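Local coordinates for carbonic anhydrase (Porphyridium purpureum, PDB 1DDZ), which probably catalyses the reversible hydration of carbon dioxide to hydrogencarbonate with the help of zinc, as a beta-class carbonic anhydrase, at residues S230-S235 against G263-D268. Sequence-based numbering, arbitrary orientation.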
ATOM      1  N   SER A 230      17.463  17.725  -7.361  1.00 15.62           N
ATOM      2  CA  SER A 230      18.373  17.446  -6.252  1.00 15.11           C
ATOM      3  C   SER A 230      18.493  15.953  -6.081  1.00 14.17           C
ATOM      4  O   SER A 230      17.498  15.309  -5.756  1.00 16.12           O
ATOM      5  CB  SER A 230      17.851  18.010  -4.921  1.00 13.10           C
ATOM      6  OG  SER A 230      17.646  19.408  -4.960  1.00 23.81           O
ATOM      7  N   SER A 231      19.695  15.410  -6.276  1.00 12.49           N
ATOM      8  CA  SER A 231      19.925  13.982  -6.101  1.00 12.60           C
ATOM      9  C   SER A 231      19.705  13.636  -4.649  1.00 16.61           C
ATOM     10  O   SER A 231      20.073  14.397  -3.741  1.00 18.18           O
ATOM     11  CB  SER A 231      21.348  13.576  -6.477  1.00 12.33           C
ATOM     12  OG  SER A 231      21.624  12.252  -6.031  1.00 18.96           O
ATOM     13  N   ASP A 232      19.077  12.495  -4.424  1.00 16.98           N
ATOM     14  CA  ASP A 232      18.811  12.039  -3.082  1.00 15.03           C
ATOM     15  C   ASP A 232      19.785  10.914  -2.776  1.00 16.19           C
ATOM     16  O   ASP A 232      19.687  10.280  -1.749  1.00 15.95           O
ATOM     17  CB  ASP A 232      17.365  11.569  -2.941  1.00 15.15           C
ATOM     18  CG  ASP A 232      16.972  11.352  -1.504  1.00 17.15           C
ATOM     19  OD1 ASP A 232      17.516  12.060  -0.660  1.00 24.38           O
ATOM     20  OD2 ASP A 232      16.133  10.481  -1.206  1.00 25.13           O
ATOM     21  N   ASP A 233      20.810  10.783  -3.605  1.00 14.51           N
ATOM     22  CA  ASP A 233      21.814   9.747  -3.440  1.00 15.55           C
ATOM     23  C   ASP A 233      22.740   9.870  -2.229  1.00 17.33           C
ATOM     24  O   ASP A 233      23.254  10.947  -1.933  1.00 15.10           O
ATOM     25  CB  ASP A 233      22.687   9.697  -4.679  1.00 18.30           C
ATOM     26  CG  ASP A 233      23.728   8.613  -4.596  1.00 25.30           C
ATOM     27  OD1 ASP A 233      23.325   7.440  -4.614  1.00 29.75           O
ATOM     28  OD2 ASP A 233      24.934   8.917  -4.471  1.00 29.72           O
ATOM     29  N   ILE A 234      22.953   8.759  -1.528  1.00 15.87           N
ATOM     30  CA  ILE A 234      23.875   8.733  -0.401  1.00 16.07           C
ATOM     31  C   ILE A 234      24.819   7.556  -0.545  1.00 15.56           C
ATOM     32  O   ILE A 234      25.674   7.363   0.302  1.00 19.04           O
ATOM     33  CB  ILE A 234      23.190   8.623   0.986  1.00 13.42           C
ATOM     34  CG1 ILE A 234      22.387   7.331   1.086  1.00 17.51           C
ATOM     35  CG2 ILE A 234      22.373   9.862   1.294  1.00 12.17           C
ATOM     36  CD1 ILE A 234      21.977   6.982   2.508  1.00 16.06           C
ATOM     37  N   SER A 235      24.688   6.767  -1.609  1.00 16.28           N
ATOM     38  CA  SER A 235      25.578   5.619  -1.799  1.00 19.15           C
ATOM     39  C   SER A 235      27.038   6.049  -1.971  1.00 18.29           C
ATOM     40  O   SER A 235      27.961   5.276  -1.727  1.00 18.83           O
ATOM     41  CB  SER A 235      25.150   4.773  -2.991  1.00 20.62           C
ATOM     42  OG  SER A 235      24.966   5.582  -4.116  1.00 22.13           O
ATOM     43  N   GLY A 263      27.227  12.140   6.026  1.00 39.98           N
ATOM     44  CA  GLY A 263      26.824  12.723   4.765  1.00 37.40           C
ATOM     45  C   GLY A 263      25.311  12.813   4.566  1.00 35.54           C
ATOM     46  O   GLY A 263      24.537  11.942   5.002  1.00 37.03           O
ATOM     47  N   GLU A 264      24.882  13.879   3.906  1.00 33.08           N
ATOM     48  CA  GLU A 264      23.481  14.079   3.594  1.00 29.74           C
ATOM     49  C   GLU A 264      23.461  14.328   2.088  1.00 27.33           C
ATOM     50  O   GLU A 264      24.432  14.812   1.526  1.00 32.31           O
ATOM     51  CB  GLU A 264      22.882  15.245   4.396  1.00 31.29           C
ATOM     52  CG  GLU A 264      23.452  16.642   4.144  1.00 35.68           C
ATOM     53  CD  GLU A 264      22.659  17.740   4.871  1.00 42.97           C
ATOM     54  OE1 GLU A 264      23.036  18.929   4.761  1.00 49.07           O
ATOM     55  OE2 GLU A 264      21.651  17.427   5.553  1.00 44.60           O
ATOM     56  N   SER A 265      22.409  13.886   1.423  1.00 21.58           N
ATOM     57  CA  SER A 265      22.331  14.045  -0.018  1.00 20.04           C
ATOM     58  C   SER A 265      22.000  15.483  -0.399  1.00 18.60           C
ATOM     59  O   SER A 265      21.667  16.293   0.472  1.00 19.14           O
ATOM     60  CB  SER A 265      21.247  13.113  -0.528  1.00 18.59           C
ATOM     61  OG  SER A 265      20.038  13.416   0.142  1.00 18.44           O
ATOM     62  N   GLU A 266      21.984  15.768  -1.699  1.00 17.98           N
ATOM     63  CA  GLU A 266      21.632  17.103  -2.164  1.00 16.40           C
ATOM     64  C   GLU A 266      20.212  17.399  -1.743  1.00 15.07           C
ATOM     65  O   GLU A 266      19.894  18.522  -1.398  1.00 17.72           O
ATOM     66  CB  GLU A 266      21.677  17.208  -3.696  1.00 19.48           C
ATOM     67  CG  GLU A 266      23.034  17.033  -4.366  1.00 26.16           C
ATOM     68  CD  GLU A 266      22.947  17.053  -5.918  1.00 33.51           C
ATOM     69  OE1 GLU A 266      21.924  17.517  -6.482  1.00 25.93           O
ATOM     70  OE2 GLU A 266      23.912  16.588  -6.580  1.00 33.97           O
ATOM     71  N   LEU A 267      19.342  16.391  -1.781  1.00 11.20           N
ATOM     72  CA  LEU A 267      17.943  16.606  -1.429  1.00 11.11           C
ATOM     73  C   LEU A 267      17.803  16.996   0.020  1.00  7.89           C
ATOM     74  O   LEU A 267      17.013  17.874   0.366  1.00 12.35           O
ATOM     75  CB  LEU A 267      17.115  15.347  -1.690  1.00 12.80           C
ATOM     76  CG  LEU A 267      15.696  15.455  -2.275  1.00 14.40           C
ATOM     77  CD1 LEU A 267      14.844  14.292  -1.756  1.00  7.57           C
ATOM     78  CD2 LEU A 267      15.029  16.778  -1.951  1.00  9.87           C
ATOM     79  N   ASP A 268      18.540  16.314   0.883  1.00 11.68           N
ATOM     80  CA  ASP A 268      18.502  16.612   2.316  1.00 16.74           C
ATOM     81  C   ASP A 268      18.811  18.096   2.555  1.00 15.13           C
ATOM     82  O   ASP A 268      18.074  18.796   3.240  1.00 17.03           O
ATOM     83  CB  ASP A 268      19.518  15.733   3.079  1.00 17.43           C
ATOM     84  CG  ASP A 268      19.077  14.267   3.202  1.00 20.11           C
ATOM     85  OD1 ASP A 268      17.873  13.986   3.365  1.00 23.22           O
ATOM     86  OD2 ASP A 268      19.950  13.378   3.163  1.00 26.21           O
TER
HETATM   87  O   HOH W   1      16.306  13.130   1.255  1.00 13.60           O
HETATM   88  O   HOH W   2      23.040  13.470  -2.949  1.00 28.88           O
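D232 reaches across to S265 and L267 at the start of helix 266-279. Its CG lies anti to the backbone N (chi1 -168°), beside the carbonyl carbon, and from there OD1 comes within 3.0 Å of S265 OG. OD1 is one possible acceptor for the S265 hydroxyl, with D268 OD2 about as near. L267 sets its CD1 methyl against D232 CG (3.6 Å), the branched aliphatic chain lying against the carbon part of the aspartate, the two side chains at a slant. S265 is the N-cap, and a short hydroxyl fits the role: OG accepts a weak bond from D268 N while S265 N gives one to D268 OD2 at 3.1 Å, a capping box. Water 1 donates to both D232 OD1 and D268 OD1, bridging two carboxylates whose oxygens are 4.5 Å apart and probably easing their repulsion.

E266, the first residue of the helix, has a chain extended beyond CG, long enough for OE1 to take a bond from S231 N at 3.1 Å, the donor standing well above the carboxylate plane. S231 O accepts from L267 N (2.9 Å), so S231's N and O are both engaged. S231 OG accepts from D233 N, two residues on, which makes an ST turn, and water 2 links D233 O to E266 N. An alanine at D232 would probably leave water 1 with one carboxylate partner, S265 OG without one of its possible acceptors and L267 CD1 without the carboxylate carbon it packs on. R156 of the second subunit donates to D232 O, and R153 of that subunit makes a long, weak ion pair with OD2. The N-terminal turn thus has its amides taken by a loop carbonyl, a water and its own N-cap, while two nearby aspartates meet through water 1, beside the second subunit and away from the zinc sites.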